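Local coordinates for N-(5'-phosphoribosyl)anthranilate isomerase (Pyrococcus furiosus, PDB 4AAJ), which catalyses the isomerisation of N-(5-phospho-beta-D-ribosyl)anthranilate to 1-(2-carboxyphenylamino)-1-deoxy-D-ribulose 5-phosphate, the third of five steps from chorismate to tryptophan, at residues V23-I28 against E218-A223; L34-K39 against K211-V216; T44-N49 against I70-V75; K120-P125 against D148-D153; V176-G181 against Y197-S202. One frame throughout, in Å; residues are numbered along the deposited sequence.

The chain begins with strand 22-25 of a (beta/alpha)8 barrel, and contact 1 closes the widest loop by setting this strand against helix 213-225, the last in the chain. Contact 2 is nested directly inside it and joins helix 31-38 to the start of that same last helix, so the two together tie the beginning of the chain to its end. Within contact 2 lie contacts 3, 4 and 5, in series and without crossing. Each closes a short beta-alpha-beta loop by pairing successive parallel strands: 43-47 with 72-76, 117-123 with 149-153, and 176-179 with 198-201. Strands 149-153 and 176-179 are themselves neighbours, which joins contact 4 to contact 5.

Contact 1: residues V23-I28 against E218-A223; sequences VKICGI and EFVRRA
Val23 presents both of its methyl groups to three residues of helix 213-225. Its first torsion places CG1 anti to the backbone N (chi1 -179°), and this methyl reaches Val220 CG2 at 3.8 Å. The same CG1 lies at the edge of the Phe219 ring, near the ring plane, 4.1 Å from Phe219 CE1. The other branch goes to the next turn of the helix, where Val23 CG2 meets Ala223 CB at 4.0 Å. A branched residue suits this place because one short side chain can engage two turns at once. Ile25, two residues on, reaches the helix by its far end: with chi2 at -58° its chain is bent, and CD1 comes within 4.2 Å of Val220 CG2. Val220 CG2 is thus shared by Val23 and Ile25. Ala223 points its single methyl toward the strand, filling the place beside Val23 CG2 without a longer chain, while the larger Phe219 extends to Val199 and Val201 of the neighbouring strand. Strand 23-25 and helix 218-223 run almost antiparallel (165°), their axes 9.6 Å apart at closest approach. Lys24 points the other way and forms a salt bridge with Asp200. On the helix, Arg222 NH2 lies 2.8 Å from Glu218 OE2, an ion pair away from the strand. Since only hydrocarbon meets hydrocarbon across the contact, its stability probably rests on buried apolar surface and the fit of the methyls, with no directional bonds.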
# COMPACT_ATOMS: atom_id res chain seq x y z
N VAL A 23 1.42 -2.59 -9.57
CA VAL A 23 0.03 -2.69 -9.14
C VAL A 23 -0.02 -3.57 -7.89
O VAL A 23 0.40 -4.73 -7.92
CB VAL A 23 -0.89 -3.28 -10.23
CG1 VAL A 23 -2.33 -3.34 -9.75
CG2 VAL A 23 -0.81 -2.46 -11.50
N LYS A 24 -0.54 -3.01 -6.80
CA LYS A 24 -0.69 -3.76 -5.56
C LYS A 24 -2.18 -3.93 -5.27
O LYS A 24 -2.94 -2.96 -5.30
CB LYS A 24 -0.01 -3.03 -4.40
CG LYS A 24 -0.18 -3.70 -3.04
CD LYS A 24 0.70 -3.03 -1.99
CE LYS A 24 0.27 -3.42 -0.58
NZ LYS A 24 -0.90 -2.61 -0.14
N ILE A 25 -2.61 -5.16 -5.01
CA ILE A 25 -4.00 -5.40 -4.61
C ILE A 25 -4.01 -5.66 -3.11
O ILE A 25 -3.48 -6.67 -2.66
CB ILE A 25 -4.62 -6.62 -5.33
CG1 ILE A 25 -4.41 -6.56 -6.85
CG2 ILE A 25 -6.10 -6.76 -4.94
CD1 ILE A 25 -4.95 -5.33 -7.54
N CYS A 26 -4.60 -4.75 -2.35
CA CYS A 26 -4.46 -4.76 -0.89
C CYS A 26 -5.65 -5.39 -0.18
O CYS A 26 -6.75 -5.44 -0.72
CB CYS A 26 -4.27 -3.32 -0.37
SG CYS A 26 -3.56 -3.32 1.29
N GLY A 27 -5.40 -5.86 1.04
CA GLY A 27 -6.47 -6.30 1.94
C GLY A 27 -7.10 -7.63 1.57
O GLY A 27 -8.33 -7.74 1.55
N ILE A 28 -6.28 -8.62 1.27
CA ILE A 28 -6.81 -9.98 1.07
C ILE A 28 -6.93 -10.73 2.40
O ILE A 28 -6.16 -10.48 3.35
CB ILE A 28 -6.02 -10.80 0.01
CG1 ILE A 28 -4.57 -11.03 0.47
CG2 ILE A 28 -6.10 -10.13 -1.36
CD1 ILE A 28 -3.82 -12.05 -0.38
N GLU A 218 -9.23 -6.87 -14.84
CA GLU A 218 -9.54 -5.63 -15.56
C GLU A 218 -8.75 -4.44 -15.01
O GLU A 218 -8.14 -3.69 -15.78
CB GLU A 218 -11.04 -5.34 -15.47
CG GLU A 218 -11.53 -4.22 -16.38
CD GLU A 218 -12.94 -3.77 -16.04
OE1 GLU A 218 -13.61 -4.44 -15.23
OE2 GLU A 218 -13.37 -2.74 -16.59
N PHE A 219 -8.76 -4.28 -13.69
CA PHE A 219 -8.02 -3.19 -13.06
C PHE A 219 -6.54 -3.23 -13.41
O PHE A 219 -5.97 -2.22 -13.82
CB PHE A 219 -8.19 -3.22 -11.53
CG PHE A 219 -7.55 -2.04 -10.83
CD1 PHE A 219 -6.19 -2.04 -10.54
CD2 PHE A 219 -8.31 -0.93 -10.48
CE1 PHE A 219 -5.60 -0.95 -9.91
CE2 PHE A 219 -7.73 0.15 -9.84
CZ PHE A 219 -6.37 0.14 -9.55
N VAL A 220 -5.93 -4.40 -13.24
CA VAL A 220 -4.50 -4.56 -13.50
C VAL A 220 -4.20 -4.27 -14.97
O VAL A 220 -3.30 -3.48 -15.27
CB VAL A 220 -3.98 -5.95 -13.07
CG1 VAL A 220 -2.51 -6.13 -13.43
CG2 VAL A 220 -4.17 -6.16 -11.57
N ARG A 221 -4.98 -4.88 -15.87
CA ARG A 221 -4.79 -4.70 -17.31
C ARG A 221 -4.84 -3.23 -17.72
O ARG A 221 -3.93 -2.74 -18.40
CB ARG A 221 -5.83 -5.52 -18.09
CG ARG A 221 -5.54 -5.66 -19.58
CD ARG A 221 -6.68 -6.35 -20.33
NE ARG A 221 -7.89 -5.53 -20.39
CZ ARG A 221 -9.05 -5.84 -19.82
NH1 ARG A 221 -9.19 -6.98 -19.16
NH2 ARG A 221 -10.09 -5.02 -19.93
N ARG A 222 -5.90 -2.54 -17.30
CA ARG A 222 -6.09 -1.12 -17.60
C ARG A 222 -4.96 -0.26 -17.04
O ARG A 222 -4.47 0.66 -17.72
CB ARG A 222 -7.44 -0.62 -17.07
CG ARG A 222 -8.65 -1.15 -17.82
CD ARG A 222 -9.91 -0.41 -17.41
NE ARG A 222 -11.10 -0.96 -18.06
CZ ARG A 222 -12.27 -0.33 -18.15
NH1 ARG A 222 -12.43 0.88 -17.64
NH2 ARG A 222 -13.29 -0.92 -18.77
N ALA A 223 -4.56 -0.54 -15.80
CA ALA A 223 -3.48 0.20 -15.15
C ALA A 223 -2.16 -0.01 -15.88
O ALA A 223 -1.42 0.94 -16.11
CB ALA A 223 -3.36 -0.21 -13.69

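Contact 2: residues L34-K39 against K211-V216; sequences LEIVEK and KDPKLV
Lys211 opens the contact with its backbone and the root of its side chain: its carbonyl O lies 3.8 Å from Ile36 CD1, and its CG is 4.4 Å from Val37 CG1. The chain then turns at chi2 (67°) and leads away, so that NZ forms a salt bridge with Glu206 and also bonds to Ser202 OG and to the carbonyls of Cys26 and Gly27. Asp212 follows as the N-cap of helix 213-225. Its OD2 uses the anti lone pair to accept from Leu215 N at 2.7 Å, satisfying an N-H of the first turn. Pro213, well suited to a first turn because it has no N-H to satisfy, comes closest to Ile36. Ile36 CG2 lies 3.6 Å from Pro213 CA, and Ile36 CD1 reaches Pro213 CG at 4.0 Å, so both branches of the isoleucine lie against the proline. Val216, one turn later, extends the apolar patch: its CG2 stands 4.2 Å from Ile36 CG2, and its CG1 faces the backbone of Val37. The contact thereby sets the first helix of the barrel, 31-38, beside the start of the last, 213-225, and Val37 and Lys211 both rest on Ile25 of strand 22-25 beneath them.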
# COMPACT_ATOMS: atom_id res chain seq x y z
N LEU A 34 -5.60 -14.83 -2.40
CA LEU A 34 -4.19 -14.81 -2.79
C LEU A 34 -4.02 -15.35 -4.21
O LEU A 34 -3.37 -14.73 -5.04
CB LEU A 34 -3.32 -15.58 -1.79
CG LEU A 34 -1.84 -15.78 -2.14
CD1 LEU A 34 -1.10 -14.44 -2.21
CD2 LEU A 34 -1.16 -16.70 -1.14
N GLU A 35 -4.63 -16.50 -4.49
CA GLU A 35 -4.53 -17.12 -5.82
C GLU A 35 -5.04 -16.21 -6.94
O GLU A 35 -4.41 -16.11 -7.98
CB GLU A 35 -5.25 -18.47 -5.82
CG GLU A 35 -4.45 -19.55 -5.11
CD GLU A 35 -5.26 -20.77 -4.74
OE1 GLU A 35 -6.49 -20.79 -5.00
OE2 GLU A 35 -4.67 -21.73 -4.19
N ILE A 36 -6.16 -15.55 -6.69
CA ILE A 36 -6.73 -14.57 -7.61
C ILE A 36 -5.76 -13.41 -7.91
O ILE A 36 -5.50 -13.11 -9.08
CB ILE A 36 -8.09 -14.04 -7.07
CG1 ILE A 36 -9.07 -15.20 -6.84
CG2 ILE A 36 -8.68 -13.02 -8.03
CD1 ILE A 36 -10.25 -14.87 -5.95
N VAL A 37 -5.22 -12.78 -6.86
CA VAL A 37 -4.34 -11.62 -7.03
C VAL A 37 -2.96 -12.01 -7.58
O VAL A 37 -2.37 -11.28 -8.38
CB VAL A 37 -4.24 -10.74 -5.75
CG1 VAL A 37 -5.62 -10.33 -5.28
CG2 VAL A 37 -3.48 -11.44 -4.63
N GLU A 38 -2.46 -13.18 -7.17
CA GLU A 38 -1.19 -13.73 -7.66
C GLU A 38 -1.12 -13.88 -9.17
O GLU A 38 -0.03 -13.89 -9.73
CB GLU A 38 -0.97 -15.11 -7.07
CG GLU A 38 -0.05 -15.16 -5.88
CD GLU A 38 0.14 -16.57 -5.39
OE1 GLU A 38 -0.72 -17.43 -5.70
OE2 GLU A 38 1.14 -16.83 -4.71
N LYS A 39 -2.27 -14.00 -9.82
CA LYS A 39 -2.33 -14.19 -11.27
C LYS A 39 -1.84 -12.97 -12.05
O LYS A 39 -1.17 -13.12 -13.08
CB LYS A 39 -3.74 -14.57 -11.73
CG LYS A 39 -4.13 -16.01 -11.39
CD LYS A 39 -5.21 -16.53 -12.32
CE LYS A 39 -5.55 -17.98 -12.02
NZ LYS A 39 -6.24 -18.16 -10.70
N LYS A 211 -12.37 -10.20 -3.13
CA LYS A 211 -11.74 -9.80 -4.39
C LYS A 211 -12.33 -10.57 -5.58
O LYS A 211 -12.39 -11.80 -5.56
CB LYS A 211 -10.22 -9.97 -4.33
CG LYS A 211 -9.45 -8.71 -3.95
CD LYS A 211 -9.71 -8.26 -2.53
CE LYS A 211 -9.02 -6.93 -2.24
NZ LYS A 211 -9.50 -6.35 -0.97
N ASP A 212 -12.76 -9.83 -6.60
CA ASP A 212 -13.41 -10.40 -7.78
C ASP A 212 -12.40 -10.61 -8.89
O ASP A 212 -11.76 -9.65 -9.32
CB ASP A 212 -14.53 -9.48 -8.26
CG ASP A 212 -15.20 -9.98 -9.54
OD1 ASP A 212 -16.08 -10.85 -9.44
OD2 ASP A 212 -14.84 -9.48 -10.64
N PRO A 213 -12.26 -11.86 -9.38
CA PRO A 213 -11.25 -12.18 -10.40
C PRO A 213 -11.35 -11.34 -11.67
O PRO A 213 -10.32 -11.00 -12.26
CB PRO A 213 -11.52 -13.66 -10.70
CG PRO A 213 -12.11 -14.19 -9.44
CD PRO A 213 -12.98 -13.07 -8.94
N LYS A 214 -12.57 -11.00 -12.08
CA LYS A 214 -12.77 -10.21 -13.29
C LYS A 214 -12.45 -8.73 -13.07
O LYS A 214 -11.90 -8.08 -13.96
CB LYS A 214 -14.17 -10.40 -13.86
CG LYS A 214 -14.34 -11.74 -14.58
CD LYS A 214 -15.81 -12.09 -14.80
CE LYS A 214 -15.95 -13.47 -15.42
NZ LYS A 214 -17.34 -13.99 -15.32
N LEU A 215 -12.78 -8.21 -11.89
CA LEU A 215 -12.42 -6.83 -11.53
C LEU A 215 -10.90 -6.69 -11.36
O LEU A 215 -10.31 -5.74 -11.87
CB LEU A 215 -13.18 -6.34 -10.29
CG LEU A 215 -14.70 -6.15 -10.37
CD1 LEU A 215 -15.24 -5.58 -9.07
CD2 LEU A 215 -15.13 -5.28 -11.55
N VAL A 216 -10.29 -7.64 -10.65
CA VAL A 216 -8.83 -7.70 -10.48
C VAL A 216 -8.11 -7.68 -11.83
O VAL A 216 -7.26 -6.82 -12.07
CB VAL A 216 -8.39 -8.93 -9.64
CG1 VAL A 216 -6.88 -9.14 -9.71
CG2 VAL A 216 -8.84 -8.79 -8.20

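Contact 3: residues T44-N49 against I70-V75; sequences TGVVVN and IPVFLV
Strands 43-47 and 72-76 are the second and third of the (beta/alpha)8 barrel, neighbours joined through helix 58-67 in a beta-alpha-beta crossover. Thr44 N donates to Pro71 O at 2.9 Å, and the parallel ladder then steps across the gap: Phe73 N to Thr44 O, Val46 N to Phe73 O, Val75 N to Val46 O, and finally Val48 N to Val75 O at 3.0 Å. The bond to Thr44 O is almost perfectly straight, with an angle of 178° at the hydrogen. Gly45 CA lies 3.2 Å from Phe73 O in a CA-H...O contact; a glycine suits this place because a CB on the interior face would press on Val75 CG2. On the outer face Thr44 and Val72 lie side by side, their CG2 methyls 3.6 Å apart. This follows from the threonine torsion (chi1 -170°), which sends OG1 away to bond with Ile25 O of the first strand. Farther along, Val46 offers both methyls to Val72 CG1, each at 4.1 Å. Leu74 CD1 reaches Val48 CG2 at 3.7 Å, the two side chains meeting at about a right angle. Beta-branched Val46, Val48 and Val72 pack on helix 58-67, while Leu74 turns to Trp84 and Ala87 of helix 81-91. The two strands are therefore locked in register by five directional backbone bonds, while the outward side chains add mainly dispersion and the hydrophobic effect.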
# COMPACT_ATOMS: atom_id res chain seq x y z
N THR A 44 0.64 -7.84 -2.93
CA THR A 44 -0.63 -7.84 -2.21
C THR A 44 -0.35 -7.42 -0.76
O THR A 44 0.79 -7.07 -0.42
CB THR A 44 -1.35 -9.22 -2.32
OG1 THR A 44 -2.69 -9.13 -1.80
CG2 THR A 44 -0.60 -10.32 -1.58
N GLY A 45 -1.38 -7.44 0.08
CA GLY A 45 -1.22 -7.01 1.45
C GLY A 45 -2.26 -7.67 2.33
O GLY A 45 -3.36 -8.01 1.86
N VAL A 46 -1.86 -7.92 3.58
CA VAL A 46 -2.77 -8.46 4.60
C VAL A 46 -2.81 -7.47 5.75
O VAL A 46 -1.77 -6.98 6.19
CB VAL A 46 -2.38 -9.88 5.08
CG1 VAL A 46 -2.59 -10.91 3.97
CG2 VAL A 46 -0.96 -9.95 5.64
N VAL A 47 -4.02 -7.19 6.24
CA VAL A 47 -4.20 -6.21 7.31
C VAL A 47 -4.24 -6.95 8.66
O VAL A 47 -5.00 -7.91 8.83
CB VAL A 47 -5.51 -5.39 7.13
CG1 VAL A 47 -5.76 -4.44 8.31
CG2 VAL A 47 -5.50 -4.63 5.80
N VAL A 48 -3.38 -6.53 9.58
CA VAL A 48 -3.34 -7.10 10.93
C VAL A 48 -3.37 -5.99 11.97
O VAL A 48 -2.91 -4.88 11.70
CB VAL A 48 -2.12 -8.02 11.23
CG1 VAL A 48 -2.08 -9.18 10.27
CG2 VAL A 48 -0.79 -7.25 11.28
N ASN A 49 -3.90 -6.30 13.16
CA ASN A 49 -3.80 -5.39 14.31
C ASN A 49 -4.21 -3.96 13.97
O ASN A 49 -3.54 -2.99 14.38
CB ASN A 49 -2.41 -5.45 14.94
CG ASN A 49 -2.09 -6.84 15.46
OD1 ASN A 49 -2.99 -7.69 15.58
ND2 ASN A 49 -0.82 -7.09 15.74
N ILE A 70 4.20 -13.66 -4.73
CA ILE A 70 4.43 -12.21 -4.86
C ILE A 70 4.63 -11.58 -3.46
O ILE A 70 4.22 -12.16 -2.47
CB ILE A 70 3.29 -11.49 -5.64
CG1 ILE A 70 1.93 -11.61 -4.91
CG2 ILE A 70 3.23 -11.98 -7.09
CD1 ILE A 70 0.80 -10.82 -5.57
N PRO A 71 5.30 -10.42 -3.38
CA PRO A 71 5.45 -9.77 -2.07
C PRO A 71 4.09 -9.57 -1.39
O PRO A 71 3.14 -9.09 -2.02
CB PRO A 71 6.07 -8.42 -2.43
CG PRO A 71 6.90 -8.75 -3.64
CD PRO A 71 6.08 -9.72 -4.43
N VAL A 72 4.04 -9.95 -0.12
CA VAL A 72 2.85 -9.70 0.70
C VAL A 72 3.23 -8.70 1.78
O VAL A 72 4.07 -8.95 2.65
CB VAL A 72 2.34 -11.01 1.34
CG1 VAL A 72 1.14 -10.75 2.26
CG2 VAL A 72 1.96 -12.00 0.26
N PHE A 73 2.61 -7.53 1.72
CA PHE A 73 2.84 -6.50 2.72
C PHE A 73 2.02 -6.81 3.98
O PHE A 73 0.83 -7.06 3.89
CB PHE A 73 2.49 -5.13 2.15
CG PHE A 73 3.57 -4.57 1.25
CD1 PHE A 73 3.66 -4.97 -0.08
CD2 PHE A 73 4.50 -3.67 1.76
CE1 PHE A 73 4.69 -4.47 -0.90
CE2 PHE A 73 5.52 -3.16 0.95
CZ PHE A 73 5.61 -3.57 -0.38
N LEU A 74 2.68 -6.79 5.13
CA LEU A 74 1.97 -6.80 6.42
C LEU A 74 1.54 -5.36 6.71
O LEU A 74 2.39 -4.50 6.95
CB LEU A 74 2.90 -7.33 7.50
CG LEU A 74 2.31 -7.64 8.88
CD1 LEU A 74 1.43 -8.88 8.74
CD2 LEU A 74 3.44 -7.86 9.88
N VAL A 75 0.24 -5.10 6.63
CA VAL A 75 -0.31 -3.73 6.65
C VAL A 75 -0.91 -3.50 8.02
O VAL A 75 -1.72 -4.31 8.46
CB VAL A 75 -1.42 -3.57 5.60
CG1 VAL A 75 -1.97 -2.15 5.58
CG2 VAL A 75 -0.94 -3.98 4.20

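Contact 4: residues K120-P125 against D148-D153; sequences KAFRVP and DMVLLD
Leu151 N donates to Lys120 O at 2.8 Å in a nearly straight bond (175° at the hydrogen), and the carbonyl O of the same Leu151 accepts from Phe122 N. Lys120 N to Met149 O, Asp153 N to Phe122 O and Val124 N to Asp153 O, the last at 3.1 Å, complete a parallel ladder. Inside the barrel Ala121 CB lies 4.1 Å from Leu151 CD2 and also close to Asp153 OD2, a buried oxygen with no polar partner in the model. A methyl is small enough to sit beside both the leucine and the carboxylate. Arg123 bends at chi2 and chi3, which brings its CD to 3.5 Å from Asp153 O and sets that carbonyl at the edge of the guanidinium plane. Its charged end does not meet the carboxylate: Arg123 NH1 and Asp153 OD2 are 5.1 Å apart, and the two planes are steeply turned. On the outer face Phe122 CG is anti to its carbonyl carbon (chi1 -66°), and its CD1 meets Val150 CG1 at 3.9 Å, the side chains at about a right angle. Val124, just past the strand end, packs its CG1 across Leu152 CB at 4.0 Å. Apolar Phe122, Val150 and Leu152 suit the outer face because helix 131-144, which links the two strands, lies over it: Phe122 touches Glu141 and Ile142, and Leu152 touches Leu138. Strand 176-179 continues the barrel beyond strand 149-153.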
# COMPACT_ATOMS: atom_id res chain seq x y z
N LYS A 120 5.78 3.25 3.72
CA LYS A 120 5.06 4.09 4.67
C LYS A 120 3.98 4.89 3.97
O LYS A 120 4.19 5.42 2.87
CB LYS A 120 5.99 5.02 5.49
CG LYS A 120 5.16 5.96 6.38
CD LYS A 120 5.92 6.66 7.49
CE LYS A 120 5.11 7.85 7.98
NZ LYS A 120 4.08 7.50 9.00
N ALA A 121 2.81 4.96 4.60
CA ALA A 121 1.65 5.68 4.10
C ALA A 121 1.61 7.12 4.59
O ALA A 121 1.80 7.38 5.78
CB ALA A 121 0.37 4.98 4.52
N PHE A 122 1.36 8.04 3.67
CA PHE A 122 1.21 9.45 4.00
C PHE A 122 -0.13 9.94 3.45
O PHE A 122 -0.49 9.66 2.30
CB PHE A 122 2.37 10.27 3.42
CG PHE A 122 3.72 9.96 4.02
CD1 PHE A 122 4.51 8.92 3.51
CD2 PHE A 122 4.21 10.70 5.09
CE1 PHE A 122 5.75 8.64 4.05
CE2 PHE A 122 5.46 10.42 5.64
CZ PHE A 122 6.23 9.38 5.12
N ARG A 123 -0.88 10.65 4.28
CA ARG A 123 -2.14 11.23 3.86
C ARG A 123 -1.91 12.47 3.00
O ARG A 123 -1.10 13.34 3.34
CB ARG A 123 -3.04 11.55 5.07
CG ARG A 123 -4.30 12.35 4.74
CD ARG A 123 -5.30 11.55 3.92
NE ARG A 123 -6.34 10.93 4.74
CZ ARG A 123 -7.10 9.91 4.34
NH1 ARG A 123 -6.93 9.37 3.14
NH2 ARG A 123 -8.03 9.42 5.16
N VAL A 124 -2.58 12.53 1.86
CA VAL A 124 -2.65 13.76 1.08
C VAL A 124 -4.01 14.42 1.35
O VAL A 124 -4.99 13.72 1.65
CB VAL A 124 -2.43 13.54 -0.44
CG1 VAL A 124 -1.04 12.99 -0.72
CG2 VAL A 124 -3.50 12.65 -1.04
N PRO A 125 -4.07 15.76 1.28
CA PRO A 125 -5.33 16.50 1.48
C PRO A 125 -6.46 16.08 0.52
O PRO A 125 -6.20 15.76 -0.64
CB PRO A 125 -4.92 17.95 1.21
CG PRO A 125 -3.45 18.01 1.49
CD PRO A 125 -2.91 16.66 1.11
N ASP A 148 11.40 2.70 2.31
CA ASP A 148 11.77 2.16 1.00
C ASP A 148 10.80 2.54 -0.11
O ASP A 148 11.16 2.56 -1.28
CB ASP A 148 11.90 0.65 1.08
CG ASP A 148 12.99 0.21 2.04
OD1 ASP A 148 14.18 0.49 1.74
OD2 ASP A 148 12.67 -0.37 3.10
N MET A 149 9.54 2.79 0.25
CA MET A 149 8.53 3.22 -0.72
C MET A 149 7.52 4.10 -0.01
O MET A 149 7.24 3.90 1.17
CB MET A 149 7.84 2.02 -1.38
CG MET A 149 6.80 2.35 -2.46
SD MET A 149 7.37 3.46 -3.78
CE MET A 149 8.62 2.41 -4.55
N VAL A 150 6.99 5.08 -0.73
CA VAL A 150 5.98 5.97 -0.19
C VAL A 150 4.62 5.58 -0.77
O VAL A 150 4.45 5.42 -1.98
CB VAL A 150 6.29 7.46 -0.52
CG1 VAL A 150 5.07 8.33 -0.35
CG2 VAL A 150 7.42 7.97 0.35
N LEU A 151 3.63 5.45 0.10
CA LEU A 151 2.27 5.25 -0.33
C LEU A 151 1.51 6.53 0.01
O LEU A 151 1.65 7.04 1.12
CB LEU A 151 1.65 4.03 0.37
CG LEU A 151 0.14 3.78 0.19
CD1 LEU A 151 -0.22 3.36 -1.22
CD2 LEU A 151 -0.32 2.73 1.19
N LEU A 152 0.78 7.06 -0.96
CA LEU A 152 -0.03 8.27 -0.74
C LEU A 152 -1.50 7.91 -0.72
O LEU A 152 -2.01 7.36 -1.69
CB LEU A 152 0.24 9.32 -1.83
CG LEU A 152 1.66 9.88 -1.99
CD1 LEU A 152 1.66 10.96 -3.07
CD2 LEU A 152 2.21 10.42 -0.68
N ASP A 153 -2.16 8.20 0.41
CA ASP A 153 -3.59 7.92 0.58
C ASP A 153 -4.42 9.12 0.19
O ASP A 153 -4.29 10.17 0.81
CB ASP A 153 -3.93 7.62 2.04
CG ASP A 153 -3.21 6.41 2.58
OD1 ASP A 153 -3.12 5.40 1.86
OD2 ASP A 153 -2.77 6.48 3.74

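Contact 5: residues V176-G181 against Y197-S202; sequences VIVAGG and YGVDVS. With SO4 (sulfate ion), chain B.
Just past Ala179 and Asp200, whose side chains still touch, the two strands part around a sulfate ion, probably from the crystallisation liquor. Gly181 N holds its O4 at 2.8 Å and Ser202 N its O3 at 2.9 Å, while Ser203 N adds a third backbone donor. A water spans the gap, accepting from Gly180 N and donating both to Asp200 O and to sulfate O3. Glycines suit this turn, since both Gly180 and Gly181 have positive phi. Toward their N-terminal ends the strands pair directly, with Gly198 N bonded to Val176 O, Val178 N to Gly198 O, and Asp200 N to Val178 O at 3.0 Å. Bare Gly198 lets Ile177 CD1 settle tightly over its CA, at 3.5 Å. The bend at chi2 (-62°) carries this methyl there. Ile177 CD1 also lies at the edge of the Tyr197 ring, 3.6 Å from Tyr197 CD2. The other branch, Ile177 CG2, lies against Asp200 CB, whereas the acid's OD1 pairs with Lys24. Outside the barrel Val178 CG1 touches Val199 CG1 at 3.8 Å. An anion gripped by main-chain N-H groups at the ends of the seventh and eighth strands is consistent with the phosphate-binding site of such barrels, where the substrate's phosphate would probably sit.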
# COMPACT_ATOMS: atom_id res chain seq x y z
N VAL A 176 6.28 7.03 -5.87
CA VAL A 176 5.13 6.82 -4.97
C VAL A 176 4.15 5.80 -5.51
O VAL A 176 4.02 5.62 -6.73
CB VAL A 176 4.33 8.12 -4.67
CG1 VAL A 176 5.22 9.21 -4.08
CG2 VAL A 176 3.61 8.63 -5.90
N ILE A 177 3.45 5.14 -4.60
CA ILE A 177 2.28 4.33 -4.93
C ILE A 177 1.10 5.16 -4.48
O ILE A 177 1.11 5.67 -3.37
CB ILE A 177 2.29 2.98 -4.16
CG1 ILE A 177 3.62 2.24 -4.37
CG2 ILE A 177 1.09 2.12 -4.52
CD1 ILE A 177 3.91 1.85 -5.79
N VAL A 178 0.10 5.33 -5.34
CA VAL A 178 -1.06 6.14 -4.98
C VAL A 178 -2.27 5.23 -4.69
O VAL A 178 -2.45 4.20 -5.34
CB VAL A 178 -1.32 7.22 -6.05
CG1 VAL A 178 -1.80 6.60 -7.36
CG2 VAL A 178 -2.28 8.29 -5.55
N ALA A 179 -3.05 5.57 -3.68
CA ALA A 179 -4.21 4.75 -3.32
C ALA A 179 -5.36 5.62 -2.85
O ALA A 179 -5.15 6.75 -2.40
CB ALA A 179 -3.85 3.75 -2.23
N GLY A 180 -6.57 5.08 -2.94
CA GLY A 180 -7.75 5.73 -2.40
C GLY A 180 -8.81 5.85 -3.47
O GLY A 180 -8.71 6.67 -4.39
N GLY A 181 -9.81 4.98 -3.35
CA GLY A 181 -10.99 5.03 -4.21
C GLY A 181 -10.74 4.69 -5.66
O GLY A 181 -11.54 5.06 -6.51
N TYR A 197 4.69 5.76 -9.56
CA TYR A 197 5.44 4.53 -9.76
C TYR A 197 4.50 3.32 -9.73
O TYR A 197 4.72 2.32 -10.41
CB TYR A 197 6.56 4.43 -8.71
CG TYR A 197 7.28 3.09 -8.70
CD1 TYR A 197 8.28 2.81 -9.63
CD2 TYR A 197 6.94 2.11 -7.77
CE1 TYR A 197 8.92 1.58 -9.63
CE2 TYR A 197 7.59 0.88 -7.76
CZ TYR A 197 8.58 0.63 -8.69
OH TYR A 197 9.22 -0.59 -8.68
N GLY A 198 3.43 3.42 -8.95
CA GLY A 198 2.42 2.35 -8.90
C GLY A 198 1.09 2.78 -8.32
O GLY A 198 0.91 3.93 -7.90
N VAL A 199 0.14 1.85 -8.33
CA VAL A 199 -1.18 2.09 -7.77
C VAL A 199 -1.54 0.97 -6.81
O VAL A 199 -1.03 -0.15 -6.93
CB VAL A 199 -2.29 2.20 -8.85
CG1 VAL A 199 -2.17 3.51 -9.62
CG2 VAL A 199 -2.30 1.01 -9.79
N ASP A 200 -2.42 1.28 -5.87
CA ASP A 200 -2.86 0.35 -4.85
C ASP A 200 -4.38 0.41 -4.78
O ASP A 200 -4.96 1.50 -4.74
CB ASP A 200 -2.23 0.76 -3.52
CG ASP A 200 -2.62 -0.13 -2.37
OD1 ASP A 200 -2.09 -1.25 -2.28
OD2 ASP A 200 -3.44 0.30 -1.53
N VAL A 201 -5.02 -0.75 -4.76
CA VAL A 201 -6.49 -0.81 -4.69
C VAL A 201 -6.95 -1.94 -3.76
O VAL A 201 -6.27 -2.96 -3.63
CB VAL A 201 -7.10 -0.98 -6.11
CG1 VAL A 201 -6.54 -2.21 -6.81
CG2 VAL A 201 -8.62 -1.03 -6.06
N SER A 202 -8.09 -1.72 -3.09
CA SER A 202 -8.70 -2.75 -2.26
C SER A 202 -10.19 -2.92 -2.63
O SER A 202 -10.54 -3.87 -3.33
CB SER A 202 -8.53 -2.44 -0.77
OG SER A 202 -8.96 -3.52 0.03
S SO4 B . -9.41 1.46 -1.53
O1 SO4 B . -8.16 1.55 -0.75
O2 SO4 B . -10.29 0.49 -0.84
O3 SO4 B . -9.14 1.00 -2.90
O4 SO4 B . -10.03 2.80 -1.59
O HOH W 1 6.11 8.34 -8.59
O HOH W 2 -7.36 2.63 -4.29